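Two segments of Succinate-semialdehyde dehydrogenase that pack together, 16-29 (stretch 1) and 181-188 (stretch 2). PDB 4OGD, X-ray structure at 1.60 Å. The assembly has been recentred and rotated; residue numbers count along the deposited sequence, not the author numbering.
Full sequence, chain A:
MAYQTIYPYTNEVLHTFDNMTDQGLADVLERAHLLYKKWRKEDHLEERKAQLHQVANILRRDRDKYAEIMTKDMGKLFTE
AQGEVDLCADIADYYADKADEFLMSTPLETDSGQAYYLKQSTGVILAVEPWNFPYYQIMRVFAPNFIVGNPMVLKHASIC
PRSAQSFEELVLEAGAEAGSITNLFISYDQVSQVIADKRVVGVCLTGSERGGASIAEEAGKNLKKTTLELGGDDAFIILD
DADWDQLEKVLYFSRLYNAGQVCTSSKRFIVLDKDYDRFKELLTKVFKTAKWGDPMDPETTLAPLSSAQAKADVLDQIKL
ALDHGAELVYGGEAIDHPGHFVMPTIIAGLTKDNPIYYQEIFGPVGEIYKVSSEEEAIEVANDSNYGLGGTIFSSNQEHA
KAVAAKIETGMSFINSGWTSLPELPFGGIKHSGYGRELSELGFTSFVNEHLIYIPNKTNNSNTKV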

ATOM      1  N   THR A  16      26.975 -19.616  15.327  1.00 27.08           N
ATOM      2  CA  THR A  16      25.808 -19.427  16.182  1.00 29.61           C
ATOM      3  C   THR A  16      25.822 -17.993  16.692  1.00 26.22           C
ATOM      4  O   THR A  16      26.875 -17.463  17.041  1.00 29.32           O
ATOM      5  N   PHE A  17      24.656 -17.356  16.701  1.00 25.12           N
ATOM      6  CA  PHE A  17      24.574 -15.941  17.026  1.00 22.52           C
ATOM      7  C   PHE A  17      23.697 -15.725  18.247  1.00 18.83           C
ATOM      8  O   PHE A  17      22.740 -16.469  18.476  1.00 20.69           O
ATOM      9  N   ASP A  18      24.039 -14.717  19.040  1.00 23.09           N
ATOM     10  CA  ASP A  18      23.255 -14.391  20.223  1.00 22.30           C
ATOM     11  C   ASP A  18      22.049 -13.556  19.845  1.00 20.14           C
ATOM     12  O   ASP A  18      22.114 -12.729  18.934  1.00 18.39           O
ATOM     13  N   ASN A  19      20.946 -13.775  20.549  1.00 17.83           N
ATOM     14  CA  ASN A  19      19.752 -12.981  20.317  1.00 19.11           C
ATOM     15  C   ASN A  19      19.907 -11.580  20.891  1.00 17.40           C
ATOM     16  O   ASN A  19      20.593 -11.374  21.894  1.00 20.03           O
ATOM     17  N   MET A  20      19.290 -10.614  20.225  1.00 12.47           N
ATOM     18  CA  MET A  20      19.253  -9.235  20.695  1.00 14.71           C
ATOM     19  C   MET A  20      18.318  -9.092  21.898  1.00 15.27           C
ATOM     20  O   MET A  20      17.216  -9.639  21.909  1.00 14.31           O
ATOM     21  N   THR A  21      18.757  -8.365  22.919  1.00 13.22           N
ATOM     22  CA  THR A  21      17.921  -8.154  24.099  1.00 14.83           C
ATOM     23  C   THR A  21      16.872  -7.081  23.832  1.00 15.38           C
ATOM     24  O   THR A  21      16.991  -6.312  22.874  1.00 15.00           O
ATOM     25  N   ASP A  22      15.841  -7.039  24.674  1.00 13.62           N
ATOM     26  CA  ASP A  22      14.837  -5.988  24.580  1.00 14.84           C
ATOM     27  C   ASP A  22      15.461  -4.599  24.659  1.00 12.56           C
ATOM     28  O   ASP A  22      15.092  -3.715  23.885  1.00 13.74           O
ATOM     29  N   GLN A  23      16.414  -4.400  25.570  1.00 13.57           N
ATOM     30  CA  GLN A  23      17.064  -3.095  25.660  1.00 11.51           C
ATOM     31  C   GLN A  23      17.908  -2.783  24.427  1.00 12.55           C
ATOM     32  O   GLN A  23      17.897  -1.655  23.937  1.00 14.96           O
ATOM     33  N   GLY A  24      18.629  -3.781  23.923  1.00 12.32           N
ATOM     34  CA  GLY A  24      19.397  -3.620  22.699  1.00 14.26           C
ATOM     35  C   GLY A  24      18.489  -3.186  21.560  1.00 13.28           C
ATOM     36  O   GLY A  24      18.825  -2.293  20.784  1.00 11.67           O
ATOM     37  N   LEU A  25      17.317  -3.804  21.485  1.00 10.91           N
ATOM     38  CA  LEU A  25      16.346  -3.480  20.441  1.00 12.12           C
ATOM     39  C   LEU A  25      15.815  -2.053  20.586  1.00 12.06           C
ATOM     40  O   LEU A  25      15.726  -1.307  19.603  1.00 10.47           O
ATOM     41  N   ALA A  26      15.470  -1.663  21.810  1.00  9.99           N
ATOM     42  CA  ALA A  26      15.024  -0.295  22.052  1.00 13.84           C
ATOM     43  C   ALA A  26      16.106   0.700  21.642  1.00 11.76           C
ATOM     44  O   ALA A  26      15.822   1.713  20.995  1.00 11.51           O
ATOM     45  N   ASP A  27      17.347   0.406  22.013  1.00 13.32           N
ATOM     46  CA  ASP A  27      18.461   1.281  21.663  1.00 11.48           C
ATOM     47  C   ASP A  27      18.606   1.440  20.145  1.00 11.27           C
ATOM     48  O   ASP A  27      18.822   2.550  19.648  1.00 11.38           O
ATOM     49  N   VAL A  28      18.469   0.335  19.420  1.00 10.13           N
ATOM     50  CA  VAL A  28      18.522   0.358  17.958  1.00  9.89           C
ATOM     51  C   VAL A  28      17.396   1.193  17.347  1.00 10.44           C
ATOM     52  O   VAL A  28      17.635   1.978  16.427  1.00  8.53           O
ATOM     53  N   LEU A  29      16.176   1.043  17.856  1.00 10.58           N
ATOM     54  CA  LEU A  29      15.071   1.839  17.322  1.00  9.93           C
ATOM     55  C   LEU A  29      15.264   3.326  17.579  1.00 10.02           C
ATOM     56  O   LEU A  29      14.979   4.154  16.708  1.00 10.88           O
ATOM     57  N   ILE A 181      21.234   0.776   8.386  1.00  8.30           N
ATOM     58  CA  ILE A 181      20.544  -0.502   8.489  1.00  8.05           C
ATOM     59  C   ILE A 181      21.099  -1.262   9.687  1.00 10.33           C
ATOM     60  O   ILE A 181      22.305  -1.233   9.950  1.00 10.84           O
ATOM     61  N   THR A 182      20.219  -1.910  10.441  1.00  7.98           N
ATOM     62  CA  THR A 182      20.659  -2.705  11.581  1.00  8.01           C
ATOM     63  C   THR A 182      19.983  -4.061  11.539  1.00  9.08           C
ATOM     64  O   THR A 182      18.753  -4.158  11.437  1.00  8.34           O
ATOM     65  N   ASN A 183      20.786  -5.114  11.603  1.00  8.05           N
ATOM     66  CA  ASN A 183      20.234  -6.454  11.665  1.00  9.55           C
ATOM     67  C   ASN A 183      19.667  -6.737  13.060  1.00  9.34           C
ATOM     68  O   ASN A 183      20.272  -6.374  14.071  1.00 10.30           O
ATOM     69  N   LEU A 184      18.508  -7.387  13.113  1.00  8.26           N
ATOM     70  CA  LEU A 184      17.884  -7.727  14.391  1.00  8.45           C
ATOM     71  C   LEU A 184      17.761  -9.237  14.578  1.00  9.79           C
ATOM     72  O   LEU A 184      16.908  -9.879  13.954  1.00 10.79           O
ATOM     73  N   PHE A 185      18.608  -9.816  15.426  1.00 12.09           N
ATOM     74  CA  PHE A 185      18.460 -11.224  15.771  1.00 11.46           C
ATOM     75  C   PHE A 185      17.384 -11.313  16.849  1.00 13.80           C
ATOM     76  O   PHE A 185      17.687 -11.428  18.038  1.00 12.58           O
ATOM     77  N   ILE A 186      16.120 -11.236  16.437  1.00 10.09           N
ATOM     78  CA  ILE A 186      15.017 -11.150  17.391  1.00 12.85           C
ATOM     79  C   ILE A 186      13.944 -12.227  17.217  1.00 12.50           C
ATOM     80  O   ILE A 186      13.859 -12.897  16.180  1.00 11.89           O
ATOM     81  N   SER A 187      13.115 -12.376  18.247  1.00 12.74           N
ATOM     82  CA  SER A 187      12.032 -13.353  18.248  1.00 15.77           C
ATOM     83  C   SER A 187      10.821 -12.767  17.550  1.00 16.75           C
ATOM     84  O   SER A 187      10.764 -11.564  17.312  1.00 11.95           O
ATOM     85  N   TYR A 188       9.845 -13.613  17.242  1.00 16.94           N
ATOM     86  CA  TYR A 188       8.607 -13.151  16.619  1.00 18.25           C
ATOM     87  C   TYR A 188       7.873 -12.170  17.525  1.00 18.41           C
ATOM     88  O   TYR A 188       7.234 -11.232  17.050  1.00 15.07           O
TER

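The apolar centre of this contact is built around Met20 and Leu184. Met20 points toward stretch 2 with chi1 and chi2 both t and chi3 m. The chain is thus extended as far as its sulfur and bends at the terminal methyl. Its SD lies 3.9 Å from Leu184 CD2, and its CE reaches to 3.7 Å from the backbone atom Asn183 O. Nearer its root, Met20 CB sits 3.9 Å from Ile186 CG2. One side chain therefore touches Asn183, Leu184 and Ile186.

Leu184 leaves its backbone sideways, but its end comes nearer to stretch 1. Its rotamer is m, t. Leu184 CD1 is 4.0 Å from Leu25 CD1. Leu184 CD2 is 4.0 Å from Val28 CG1 and 4.1 Å from Leu25 CD1, so it lies against both helix residues. Leu25, with rotamer t, p, also starts sideways and brings its end inward. Its CD2 makes a looser contact with Ile186 CG2, at 4.4 Å. Ile186 has rotamer p, t.

Val28 points toward stretch 2 from the next turn of the helix, with chi1 t. Its CG1 packs 3.6 Å from Thr182 CG2. Thr182 also points toward the other stretch, with chi1 m. Thr182 CG2 makes the closest approach, but Thr182 OG1 is also 3.9 Å from Val28 CG1. That hydroxyl is hydrogen-bonded elsewhere in the structure.

At the other end of the contact, Phe185 has the largest covered area of any residue here. It points toward stretch 1 with chi1 m. Phe17, also m, points toward it. Phe17 CB lies over one face of the Phe185 ring, 4.0 Å from the ring centroid, in a CH-pi contact. The two rings meet obliquely, with centroids 5.1 Å apart and planes at 42°. Their closest atoms are Phe17 CD2 and Phe185 CE2, at 3.6 Å.

The polar edge rests on backbone atoms. Met20 N donates a hydrogen bond to Phe185 O at 2.8 Å, with a nearly straight angle of 167°. This is the only hydrogen bond between the stretches. Asn19 CA adds a CA-H...O contact to the same Phe185 O, at 3.4 Å. Asn19, with chi1 m, starts sideways and its amide end comes nearer. Its ND2 is 3.4 Å from Phe185 O, but the angle is too poor for a hydrogen bond.

Asp18 points away, although its backbone O lies 3.6 Å from Phe185 CB. Thr21 also points away. With chi1 p, its OG1 caps the helix by accepting from Gly24 N at 3.0 Å.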

ATOM      1  CB  THR A  16      25.760 -20.428  17.352  1.00 34.50           C
ATOM      2  OG1 THR A  16      25.685 -21.764  16.836  1.00 33.44           O
ATOM      3  CG2 THR A  16      24.535 -20.171  18.219  1.00 27.74           C
ATOM      4  CB  PHE A  17      24.038 -15.153  15.826  1.00 15.42           C
ATOM      5  CG  PHE A  17      24.867 -15.314  14.585  1.00 16.45           C
ATOM      6  CD1 PHE A  17      24.744 -16.445  13.798  1.00 16.10           C
ATOM      7  CD2 PHE A  17      25.785 -14.345  14.214  1.00 18.07           C
ATOM      8  CE1 PHE A  17      25.506 -16.604  12.663  1.00 17.20           C
ATOM      9  CE2 PHE A  17      26.548 -14.503  13.072  1.00 19.03           C
ATOM     10  CZ  PHE A  17      26.406 -15.632  12.302  1.00 15.13           C
ATOM     11  CB  ASP A  18      24.104 -13.628  21.232  1.00 27.43           C
ATOM     12  CG  ASP A  18      25.271 -14.445  21.738  1.00 31.20           C
ATOM     13  OD1 ASP A  18      25.070 -15.640  22.048  1.00 30.77           O
ATOM     14  OD2 ASP A  18      26.385 -13.889  21.815  1.00 36.81           O
ATOM     15  CB  ASN A  19      18.515 -13.680  20.883  1.00 20.59           C
ATOM     16  CG  ASN A  19      17.899 -14.653  19.896  1.00 29.52           C
ATOM     17  OD1 ASN A  19      18.521 -15.649  19.527  1.00 31.41           O
ATOM     18  ND2 ASN A  19      16.673 -14.366  19.457  1.00 27.80           N
ATOM     19  CB  MET A  20      18.791  -8.327  19.550  1.00 14.69           C
ATOM     20  CG  MET A  20      18.715  -6.851  19.890  1.00 12.79           C
ATOM     21  SD  MET A  20      18.296  -5.862  18.434  1.00 14.65           S
ATOM     22  CE  MET A  20      19.906  -5.558  17.710  1.00 14.25           C
ATOM     23  CB  THR A  21      18.761  -7.735  25.313  1.00 15.68           C
ATOM     24  OG1 THR A  21      19.401  -6.483  25.039  1.00 15.62           O
ATOM     25  CG2 THR A  21      19.809  -8.795  25.619  1.00 20.59           C
ATOM     26  CB  ASP A  22      13.761  -6.153  25.655  1.00 17.12           C
ATOM     27  CG  ASP A  22      12.879  -7.358  25.412  1.00 23.23           C
ATOM     28  OD1 ASP A  22      12.700  -7.737  24.238  1.00 19.54           O
ATOM     29  OD2 ASP A  22      12.363  -7.923  26.398  1.00 33.41           O
ATOM     30  CB  GLN A  23      17.921  -2.961  26.922  1.00 15.98           C
ATOM     31  CG  GLN A  23      18.436  -1.538  27.110  1.00 16.42           C
ATOM     32  CD  GLN A  23      17.300  -0.542  27.295  1.00 16.20           C
ATOM     33  OE1 GLN A  23      16.420  -0.747  28.133  1.00 17.35           O
ATOM     34  NE2 GLN A  23      17.303   0.530  26.506  1.00 17.06           N
ATOM     35  CB  LEU A  25      15.206  -4.501  20.458  1.00 12.51           C
ATOM     36  CG  LEU A  25      14.065  -4.282  19.468  1.00 11.32           C
ATOM     37  CD1 LEU A  25      14.583  -4.252  18.030  1.00 12.05           C
ATOM     38  CD2 LEU A  25      13.016  -5.376  19.649  1.00  9.74           C
ATOM     39  CB  ALA A  26      14.635  -0.096  23.520  1.00 13.92           C
ATOM     40  CB  ASP A  27      19.763   0.791  22.302  1.00 13.62           C
ATOM     41  CG  ASP A  27      19.743   0.896  23.818  1.00 17.02           C
ATOM     42  OD1 ASP A  27      18.855   1.585  24.362  1.00 17.65           O
ATOM     43  OD2 ASP A  27      20.626   0.297  24.467  1.00 21.00           O
ATOM     44  CB  VAL A  28      18.528  -1.079  17.371  1.00  9.81           C
ATOM     45  CG1 VAL A  28      18.283  -1.053  15.868  1.00  9.04           C
ATOM     46  CG2 VAL A  28      19.853  -1.754  17.668  1.00 10.71           C
ATOM     47  CB  LEU A  29      13.722   1.366  17.869  1.00  9.86           C
ATOM     48  CG  LEU A  29      13.301  -0.047  17.452  1.00 12.94           C
ATOM     49  CD1 LEU A  29      11.931  -0.371  18.033  1.00 13.33           C
ATOM     50  CD2 LEU A  29      13.280  -0.196  15.933  1.00 13.93           C
ATOM     51  CB  ILE A 181      20.623  -1.338   7.172  1.00  6.34           C
ATOM     52  CG1 ILE A 181      19.681  -2.549   7.253  1.00  7.15           C
ATOM     53  CG2 ILE A 181      22.058  -1.764   6.858  1.00  8.70           C
ATOM     54  CD1 ILE A 181      19.471  -3.248   5.919  1.00  6.34           C
ATOM     55  CB  THR A 182      20.326  -2.022  12.910  1.00  9.04           C
ATOM     56  OG1 THR A 182      20.847  -0.687  12.909  1.00  9.91           O
ATOM     57  CG2 THR A 182      20.926  -2.802  14.082  1.00  9.16           C
ATOM     58  CB  ASN A 183      21.303  -7.491  11.319  1.00  9.69           C
ATOM     59  CG  ASN A 183      20.780  -8.893  11.445  1.00 10.28           C
ATOM     60  OD1 ASN A 183      19.749  -9.225  10.863  1.00 10.73           O
ATOM     61  ND2 ASN A 183      21.449  -9.713  12.254  1.00 11.00           N
ATOM     62  CB  LEU A 184      16.487  -7.106  14.483  1.00  9.10           C
ATOM     63  CG  LEU A 184      16.281  -5.651  14.078  1.00  7.68           C
ATOM     64  CD1 LEU A 184      14.806  -5.293  14.217  1.00 10.88           C
ATOM     65  CD2 LEU A 184      17.137  -4.714  14.920  1.00  9.82           C
ATOM     66  CB  PHE A 185      19.785 -11.814  16.279  1.00 10.92           C
ATOM     67  CG  PHE A 185      20.807 -12.076  15.191  1.00 10.34           C
ATOM     68  CD1 PHE A 185      20.432 -12.658  13.986  1.00 10.52           C
ATOM     69  CD2 PHE A 185      22.142 -11.748  15.382  1.00  9.56           C
ATOM     70  CE1 PHE A 185      21.361 -12.900  12.993  1.00 13.45           C
ATOM     71  CE2 PHE A 185      23.086 -11.996  14.389  1.00 11.98           C
ATOM     72  CZ  PHE A 185      22.694 -12.573  13.194  1.00 11.09           C
ATOM     73  CB  ILE A 186      14.339  -9.759  17.352  1.00 12.46           C
ATOM     74  CG1 ILE A 186      13.892  -9.425  15.926  1.00 10.43           C
ATOM     75  CG2 ILE A 186      15.284  -8.684  17.902  1.00 12.36           C
ATOM     76  CD1 ILE A 186      13.007  -8.187  15.842  1.00 12.24           C
ATOM     77  CB  SER A 187      11.637 -13.674  19.681  1.00 13.47           C
ATOM     78  OG  SER A 187      11.067 -12.530  20.287  1.00 14.17           O
ATOM     79  CB  TYR A 188       7.686 -14.329  16.303  1.00 22.83           C
ATOM     80  CG  TYR A 188       8.192 -15.256  15.223  1.00 33.56           C
ATOM     81  CD1 TYR A 188       9.108 -14.819  14.269  1.00 31.82           C
ATOM     82  CD2 TYR A 188       7.750 -16.572  15.155  1.00 41.76           C
ATOM     83  CE1 TYR A 188       9.571 -15.675  13.276  1.00 40.07           C
ATOM     84  CE2 TYR A 188       8.205 -17.432  14.170  1.00 40.58           C
ATOM     85  CZ  TYR A 188       9.116 -16.979  13.234  1.00 40.54           C
ATOM     86  OH  TYR A 188       9.567 -17.836  12.253  1.00 47.67           O
TER